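Local coordinates for protein acetaldehyde dehydrogenase (Acetylating) (Geobacillus thermoglucosidasius, PDB 5J78) that probably catalyses the reversible, NAD-dependent conversion of acetaldehyde and coenzyme A to acetyl-CoA, at residues 408-413 with 418-423; 51-56 with 188-193; 71-76 with 95-100. All coordinates share one frame; numbering follows the deposited sequence.

Contact 1 (408-413 with 418-423); sequences AYTIDK and IVVNAG
Thr410 and Ile418 lie obliquely across one another and touch through their methyl branches. Thr410 CG2 meets Ile418 CG2 at 3.6 Å, and Thr410 CB lies 3.8 Å from the same methyl. The threonine is turned so that its hydroxyl looks back along its own helix: OG1 sits between the backbone N and the carbonyl carbon (chi1 56°) and is hydrogen-bonded to Ile406 O. This leaves CG2 as the branch that faces the strand. Val420 CG2 is a more distant neighbour of that methyl.

The other branch of Ile418 reaches further. Its CD1 reaches two carbonyl oxygens of the type I turn Thr410 to Lys413, 3.6 Å from Thr410 O and 3.8 Å from Lys413 O. The strand residue thus fits one methyl to the Thr410 side chain and the other to the carbonyls of the turn that starts there.

Lys413 starts toward the strand, but its amine leads back the other way. NZ donates to Tyr409 O over 2.6 Å, in the carbonyl plane. It also makes a salt bridge of 3.0 Å with Asp412 OD1, on the syn side but somewhat out of the carboxylate plane, and a hydrogen bond with Ser380 OG. Lys413 CE lies 3.5 Å above one face of the Tyr409 ring, offset toward the rim. These partners probably fix the lysine and with it the turn. Lys413 O is bonded to Lys464 NZ of the second subunit.

The arrangement belongs to a beta-alpha-beta unit, strand 395-399, helix 403-410 and strand 415-420. The last strand is an outer strand of the chain's seven-stranded parallel sheet. Ile418 to Val420 pair in parallel with a strand of the second subunit, so the sheet continues across the interface, as is typical of aldehyde dehydrogenase dimers.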
# COMPACT_ATOMS: atom_id res chain seq x y z
N ALA A 408 24.89 41.13 4.46
CA ALA A 408 25.58 40.17 3.59
C ALA A 408 25.44 38.70 4.03
O ALA A 408 25.34 37.78 3.20
CB ALA A 408 27.05 40.54 3.50
N TYR A 409 25.45 38.47 5.34
CA TYR A 409 25.42 37.11 5.87
C TYR A 409 24.02 36.49 5.74
O TYR A 409 23.88 35.31 5.41
CB TYR A 409 25.86 37.09 7.35
CG TYR A 409 25.90 35.70 7.94
CD1 TYR A 409 26.86 34.79 7.56
CD2 TYR A 409 24.96 35.29 8.88
CE1 TYR A 409 26.91 33.51 8.08
CE2 TYR A 409 25.01 34.00 9.43
CZ TYR A 409 25.99 33.13 9.03
OH TYR A 409 26.05 31.85 9.54
N THR A 410 23.01 37.31 5.98
CA THR A 410 21.64 36.84 6.11
C THR A 410 20.90 36.62 4.78
O THR A 410 20.00 35.79 4.72
CB THR A 410 20.80 37.82 6.97
OG1 THR A 410 20.84 39.14 6.40
CG2 THR A 410 21.31 37.86 8.41
N ILE A 411 21.28 37.33 3.72
CA ILE A 411 20.46 37.37 2.50
C ILE A 411 20.23 35.97 1.88
O ILE A 411 19.14 35.69 1.39
CB ILE A 411 21.06 38.32 1.44
CG1 ILE A 411 20.12 38.42 0.21
CG2 ILE A 411 22.45 37.84 1.00
CD1 ILE A 411 18.78 39.10 0.47
N ASP A 412 21.23 35.09 1.94
CA ASP A 412 21.14 33.79 1.26
C ASP A 412 21.00 32.56 2.18
O ASP A 412 21.27 31.44 1.75
CB ASP A 412 22.36 33.60 0.36
CG ASP A 412 23.67 33.54 1.15
OD1 ASP A 412 23.66 33.85 2.36
OD2 ASP A 412 24.72 33.19 0.55
N LYS A 413 20.56 32.75 3.41
CA LYS A 413 20.41 31.60 4.30
C LYS A 413 19.03 30.96 4.12
O LYS A 413 18.02 31.65 4.20
CB LYS A 413 20.63 32.03 5.76
CG LYS A 413 22.05 32.54 6.04
CD LYS A 413 23.11 31.47 5.80
CE LYS A 413 24.52 32.04 5.99
NZ LYS A 413 24.91 32.95 4.90
N ILE A 418 15.45 34.13 10.51
CA ILE A 418 16.85 34.52 10.46
C ILE A 418 17.05 35.53 11.60
O ILE A 418 16.71 36.71 11.49
CB ILE A 418 17.23 35.09 9.09
CG1 ILE A 418 17.06 34.02 8.00
CG2 ILE A 418 18.70 35.53 9.07
CD1 ILE A 418 17.15 34.53 6.56
N VAL A 419 17.54 35.03 12.73
CA VAL A 419 17.49 35.77 13.99
C VAL A 419 18.77 36.57 14.20
O VAL A 419 19.87 36.02 14.15
CB VAL A 419 17.28 34.79 15.20
CG1 VAL A 419 17.24 35.54 16.52
CG2 VAL A 419 15.98 34.02 15.03
N VAL A 420 18.63 37.88 14.43
CA VAL A 420 19.78 38.76 14.63
C VAL A 420 19.81 39.26 16.08
O VAL A 420 18.83 39.86 16.58
CB VAL A 420 19.76 39.98 13.67
CG1 VAL A 420 21.03 40.81 13.82
CG2 VAL A 420 19.62 39.50 12.23
N ASN A 421 20.94 39.02 16.73
CA ASN A 421 21.19 39.54 18.08
C ASN A 421 20.07 39.19 19.05
O ASN A 421 19.50 40.06 19.70
CB ASN A 421 21.40 41.05 18.04
CG ASN A 421 22.70 41.45 17.35
OD1 ASN A 421 23.64 40.66 17.27
ND2 ASN A 421 22.76 42.67 16.83
N ALA A 422 19.76 37.90 19.09
CA ALA A 422 18.81 37.35 20.05
C ALA A 422 19.07 35.86 20.19
O ALA A 422 19.79 35.26 19.38
CB ALA A 422 17.36 37.62 19.62
N GLY A 423 18.51 35.25 21.22
CA GLY A 423 18.63 33.81 21.36
C GLY A 423 17.72 33.20 20.31
O GLY A 423 16.62 33.70 20.06

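Contact 2 (51-56 with 188-193); sequences EKMTQS and GAPKGL
The carbonyl O of Pro190, whose ring meets the end of Met53, accepts a hydrogen bond from Gln181 NE2. This ties the loop back to helix 170-186. No hydrogen bond crosses between 51-56 and 188-193 themselves. Their contact is made by one methyl group.

Met53 CE comes end-on to the CD corner of the proline ring, 4.1 Å from Pro190 CD. The same methyl, Met53 CE, is 3.6 Å from Gly188 O and 4.4 Å from Ala189 CA, so it touches three successive residues of the loop. The side chain reaches them because it is fully stretched beyond CG (chi2 -177°, chi3 178°). The sulfur stays behind, and the methyl alone spans the last part of the gap. Met53 also packs on Ile61 of helix 55-84, which Ala189 touches as well.

The loop is shaped by its own backbone. Gly188, with positive phi, is the C-prime residue of a Schellman motif that ends helix 170-186, with Ala189 N bonded to Ala184 O and Gly188 N to Glu185 O. The chain then runs into a type II turn, Pro190 to Leu193, ahead of strand 194-196. Pro190 also packs on Ala46 and Ile49 of helix 28-51.

On the other segment, Thr54 caps the start of helix 55-84. The contact therefore joins the link between two helices to a helix-to-strand loop. No polar bond joins the two, so the contact is dispersive, and the shape of the 188-193 loop probably rests more on its Schellman motif and on the bond from Gln181.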
# COMPACT_ATOMS: atom_id res chain seq x y z
N GLU A 51 -19.56 28.03 15.03
CA GLU A 51 -19.50 28.86 13.84
C GLU A 51 -20.62 29.90 13.80
O GLU A 51 -20.50 30.93 13.12
CB GLU A 51 -19.57 28.00 12.56
CG GLU A 51 -19.40 28.86 11.29
CD GLU A 51 -19.08 28.08 10.01
OE1 GLU A 51 -18.69 26.89 10.08
OE2 GLU A 51 -19.21 28.68 8.91
N LYS A 52 -21.71 29.64 14.51
CA LYS A 52 -22.83 30.58 14.56
C LYS A 52 -22.62 31.77 15.50
O LYS A 52 -23.38 32.73 15.45
CB LYS A 52 -24.10 29.82 14.97
CG LYS A 52 -24.53 28.81 13.90
CD LYS A 52 -25.78 28.01 14.24
CE LYS A 52 -26.16 27.12 13.05
NZ LYS A 52 -27.26 26.16 13.37
N MET A 53 -21.58 31.74 16.33
CA MET A 53 -21.38 32.80 17.32
C MET A 53 -20.82 34.11 16.77
O MET A 53 -20.19 34.14 15.71
CB MET A 53 -20.45 32.31 18.44
CG MET A 53 -20.99 31.12 19.17
SD MET A 53 -19.89 30.64 20.53
CE MET A 53 -20.80 29.28 21.20
N THR A 54 -21.05 35.20 17.50
CA THR A 54 -20.43 36.49 17.19
C THR A 54 -18.95 36.55 17.54
O THR A 54 -18.45 35.74 18.33
CB THR A 54 -21.10 37.64 17.97
OG1 THR A 54 -20.87 37.45 19.36
CG2 THR A 54 -22.62 37.71 17.70
N GLN A 55 -18.26 37.53 16.96
CA GLN A 55 -16.87 37.76 17.23
C GLN A 55 -16.64 37.90 18.74
O GLN A 55 -15.71 37.32 19.30
CB GLN A 55 -16.39 39.01 16.49
CG GLN A 55 -14.89 39.26 16.57
CD GLN A 55 -14.09 38.20 15.84
OE1 GLN A 55 -13.96 38.24 14.61
NE2 GLN A 55 -13.54 37.24 16.58
N SER A 56 -17.52 38.64 19.40
CA SER A 56 -17.35 38.90 20.83
C SER A 56 -17.55 37.61 21.64
O SER A 56 -16.88 37.42 22.65
CB SER A 56 -18.32 40.00 21.29
OG SER A 56 -18.93 39.65 22.52
N GLY A 188 -19.04 29.60 27.41
CA GLY A 188 -20.13 29.39 26.47
C GLY A 188 -19.89 28.39 25.34
O GLY A 188 -20.82 28.07 24.57
N ALA A 189 -18.67 27.89 25.21
CA ALA A 189 -18.38 26.97 24.12
C ALA A 189 -19.20 25.68 24.26
O ALA A 189 -19.57 25.31 25.38
CB ALA A 189 -16.89 26.66 24.07
N PRO A 190 -19.49 25.00 23.14
CA PRO A 190 -20.15 23.69 23.17
C PRO A 190 -19.24 22.55 23.64
O PRO A 190 -18.01 22.59 23.44
CB PRO A 190 -20.55 23.48 21.71
CG PRO A 190 -19.51 24.22 20.96
CD PRO A 190 -19.28 25.46 21.76
N LYS A 191 -19.84 21.51 24.22
CA LYS A 191 -19.09 20.29 24.53
C LYS A 191 -18.48 19.68 23.26
O LYS A 191 -19.10 19.74 22.20
CB LYS A 191 -19.98 19.25 25.20
CG LYS A 191 -20.35 19.59 26.63
CD LYS A 191 -21.37 18.61 27.20
CE LYS A 191 -21.82 19.05 28.59
NZ LYS A 191 -20.67 19.26 29.52
N GLY A 192 -17.29 19.09 23.39
CA GLY A 192 -16.71 18.30 22.31
C GLY A 192 -15.85 19.10 21.35
O GLY A 192 -15.33 18.54 20.39
N LEU A 193 -15.69 20.39 21.61
CA LEU A 193 -14.95 21.28 20.72
C LEU A 193 -13.47 20.96 20.64
O LEU A 193 -12.86 21.02 19.56
CB LEU A 193 -15.11 22.72 21.20
CG LEU A 193 -14.63 23.77 20.23
CD1 LEU A 193 -15.51 23.81 18.98
CD2 LEU A 193 -14.59 25.11 20.90

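Contact 3 (71-76 with 95-100); sequences EEAGRL and KNLFAA. With ACT (acetate ion), chain I.
Ala73 and Asn96 come together where helices 55-84 and 89-107 pass roughly antiparallel, the axes of the two short segments approaching to 8.7 Å at their closest with 149° between their directions. Ala73 CA and Asn96 CA are 5.3 Å apart, which the small alanine permits. Ala73 CB rests 3.8 Å from Asn96 CB and 3.8 Å from Leu97 CD2, so it sits between two neighbouring side chains of the other helix.

Asn96 carries the polar part of the contact. With CG anti to the carbonyl carbon (chi1 -72°), the amide is brought to the Ala73 carbonyl, and Asn96 ND2 donates to Ala73 O over 2.9 Å. The bond is fairly straight, with 158° at the hydrogen. It lies in the amide plane and meets a lone pair of the carbonyl in the carbonyl plane. Leu76 CB touches Asn96 ND2 at 3.6 Å. The amide oxygen is hydrogen-bonded to Thr144 OG1, so both ends of the buried amide are satisfied and its rotation is fixed. Helix 71-76 is kinked at 74 and 75, just after the carbonyl that Asn96 grips.

Lys95, the residue before, does not touch 71-76 and reaches the acetate instead. Its chain bends at chi3, and Lys95 NZ donates to acetate O over 2.8 Å. NZ also forms a salt bridge with Asp268 OD2 and a hydrogen bond with Asn142 OD1. The acetate, probably from the crystallisation liquor, is bonded to Ser145 OG and Lys92 NZ too, and its methyl lies 3.5 Å from Asn96 OD1.

The chemistry is a buried hydrogen bond from side-chain amide to backbone carbonyl, flanked by Ala73 CB, Leu76 CB and Leu97. It ties one helix to the next and, through Thr144, to helix 143-156. The two lysines beside it make a site able to hold a carboxylate.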
# COMPACT_ATOMS: atom_id res chain seq x y z
N GLU A 71 -3.16 30.12 34.45
CA GLU A 71 -3.34 29.63 35.79
C GLU A 71 -2.78 28.23 35.96
O GLU A 71 -2.36 27.87 37.05
CB GLU A 71 -4.81 29.63 36.19
CG GLU A 71 -5.44 31.02 36.34
CD GLU A 71 -6.97 31.00 36.24
OE1 GLU A 71 -7.56 32.06 35.94
OE2 GLU A 71 -7.58 29.92 36.45
N GLU A 72 -2.81 27.42 34.90
CA GLU A 72 -2.38 26.03 35.00
C GLU A 72 -0.97 25.81 34.47
O GLU A 72 -0.50 24.68 34.39
CB GLU A 72 -3.38 25.12 34.27
CG GLU A 72 -4.75 25.06 34.94
CD GLU A 72 -4.70 24.42 36.32
OE1 GLU A 72 -3.93 23.45 36.51
OE2 GLU A 72 -5.42 24.89 37.21
N ALA A 73 -0.29 26.89 34.11
CA ALA A 73 1.03 26.78 33.48
C ALA A 73 2.02 25.92 34.29
O ALA A 73 2.75 25.12 33.70
CB ALA A 73 1.63 28.18 33.25
N GLY A 74 2.06 26.12 35.60
CA GLY A 74 2.98 25.39 36.47
C GLY A 74 2.59 23.92 36.60
O GLY A 74 3.43 23.03 36.54
N ARG A 75 1.30 23.66 36.74
CA ARG A 75 0.85 22.29 36.94
C ARG A 75 1.05 21.45 35.67
O ARG A 75 1.49 20.30 35.76
CB ARG A 75 -0.62 22.27 37.38
CG ARG A 75 -0.79 22.41 38.91
CD ARG A 75 -2.22 22.31 39.38
NE ARG A 75 -2.95 23.54 39.12
CZ ARG A 75 -2.83 24.65 39.84
NH1 ARG A 75 -2.00 24.70 40.88
NH2 ARG A 75 -3.53 25.71 39.51
N LEU A 76 0.76 22.03 34.51
CA LEU A 76 1.05 21.35 33.25
C LEU A 76 2.55 21.17 33.08
O LEU A 76 3.00 20.12 32.62
CB LEU A 76 0.48 22.12 32.06
CG LEU A 76 -1.05 22.20 32.04
CD1 LEU A 76 -1.58 23.19 30.99
CD2 LEU A 76 -1.64 20.83 31.77
N LYS A 95 7.37 28.36 29.08
CA LYS A 95 6.91 27.91 27.78
C LYS A 95 5.38 27.93 27.71
O LYS A 95 4.82 28.41 26.73
CB LYS A 95 7.46 26.50 27.49
CG LYS A 95 7.48 26.14 26.00
CD LYS A 95 7.81 24.68 25.74
CE LYS A 95 9.19 24.27 26.28
NZ LYS A 95 9.36 22.78 26.05
N ASN A 96 4.69 27.45 28.75
CA ASN A 96 3.23 27.47 28.75
C ASN A 96 2.69 28.90 28.78
O ASN A 96 1.65 29.19 28.18
CB ASN A 96 2.64 26.69 29.94
CG ASN A 96 2.80 25.18 29.78
OD1 ASN A 96 2.83 24.67 28.67
ND2 ASN A 96 2.88 24.47 30.89
N LEU A 97 3.41 29.78 29.49
CA LEU A 97 3.00 31.17 29.62
C LEU A 97 3.23 31.91 28.30
O LEU A 97 2.52 32.87 27.99
CB LEU A 97 3.77 31.85 30.76
CG LEU A 97 3.38 31.46 32.19
CD1 LEU A 97 4.32 32.10 33.16
CD2 LEU A 97 1.93 31.87 32.48
N PHE A 98 4.21 31.46 27.53
CA PHE A 98 4.43 32.00 26.19
C PHE A 98 3.19 31.72 25.35
O PHE A 98 2.70 32.59 24.64
CB PHE A 98 5.70 31.42 25.54
CG PHE A 98 5.83 31.73 24.08
CD1 PHE A 98 6.29 32.96 23.65
CD2 PHE A 98 5.46 30.78 23.12
CE1 PHE A 98 6.38 33.25 22.27
CE2 PHE A 98 5.54 31.07 21.75
CZ PHE A 98 6.00 32.31 21.34
N ALA A 99 2.65 30.51 25.46
CA ALA A 99 1.47 30.17 24.69
C ALA A 99 0.26 30.90 25.23
O ALA A 99 -0.59 31.38 24.47
CB ALA A 99 1.22 28.69 24.69
N ALA A 100 0.19 31.02 26.55
CA ALA A 100 -0.97 31.65 27.15
C ALA A 100 -0.99 33.17 26.97
O ALA A 100 -2.06 33.76 26.98
CB ALA A 100 -1.04 31.31 28.63
C ACT I . 6.03 22.13 27.47
O ACT I . 7.15 21.64 27.25
OXT ACT I . 5.28 22.27 26.52
CH3 ACT I . 5.61 22.58 28.83

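How the contacts relate
Contacts 2 and 3 both use helix 55-84: contact 2 sits at its start and contact 3 lies in its second half, with centres about 23 Å apart. Contact 3 is nested in the stretch of chain that contact 2 closes. Contact 1 follows later, in the seven-stranded parallel sheet, and lies on the opposite side of the chain's centre from contact 2, about 42 Å between centres. Contact 3 comes closer to contact 1, with nearest atoms about 10 Å apart. Of the three, contact 3 has the acetate beside it. There Lys95 touches Thr271, close in sequence to Cys273, which is oxidised to 3-sulfinoalanine and probably corresponds to the nucleophilic cysteine of the aldehyde dehydrogenase family.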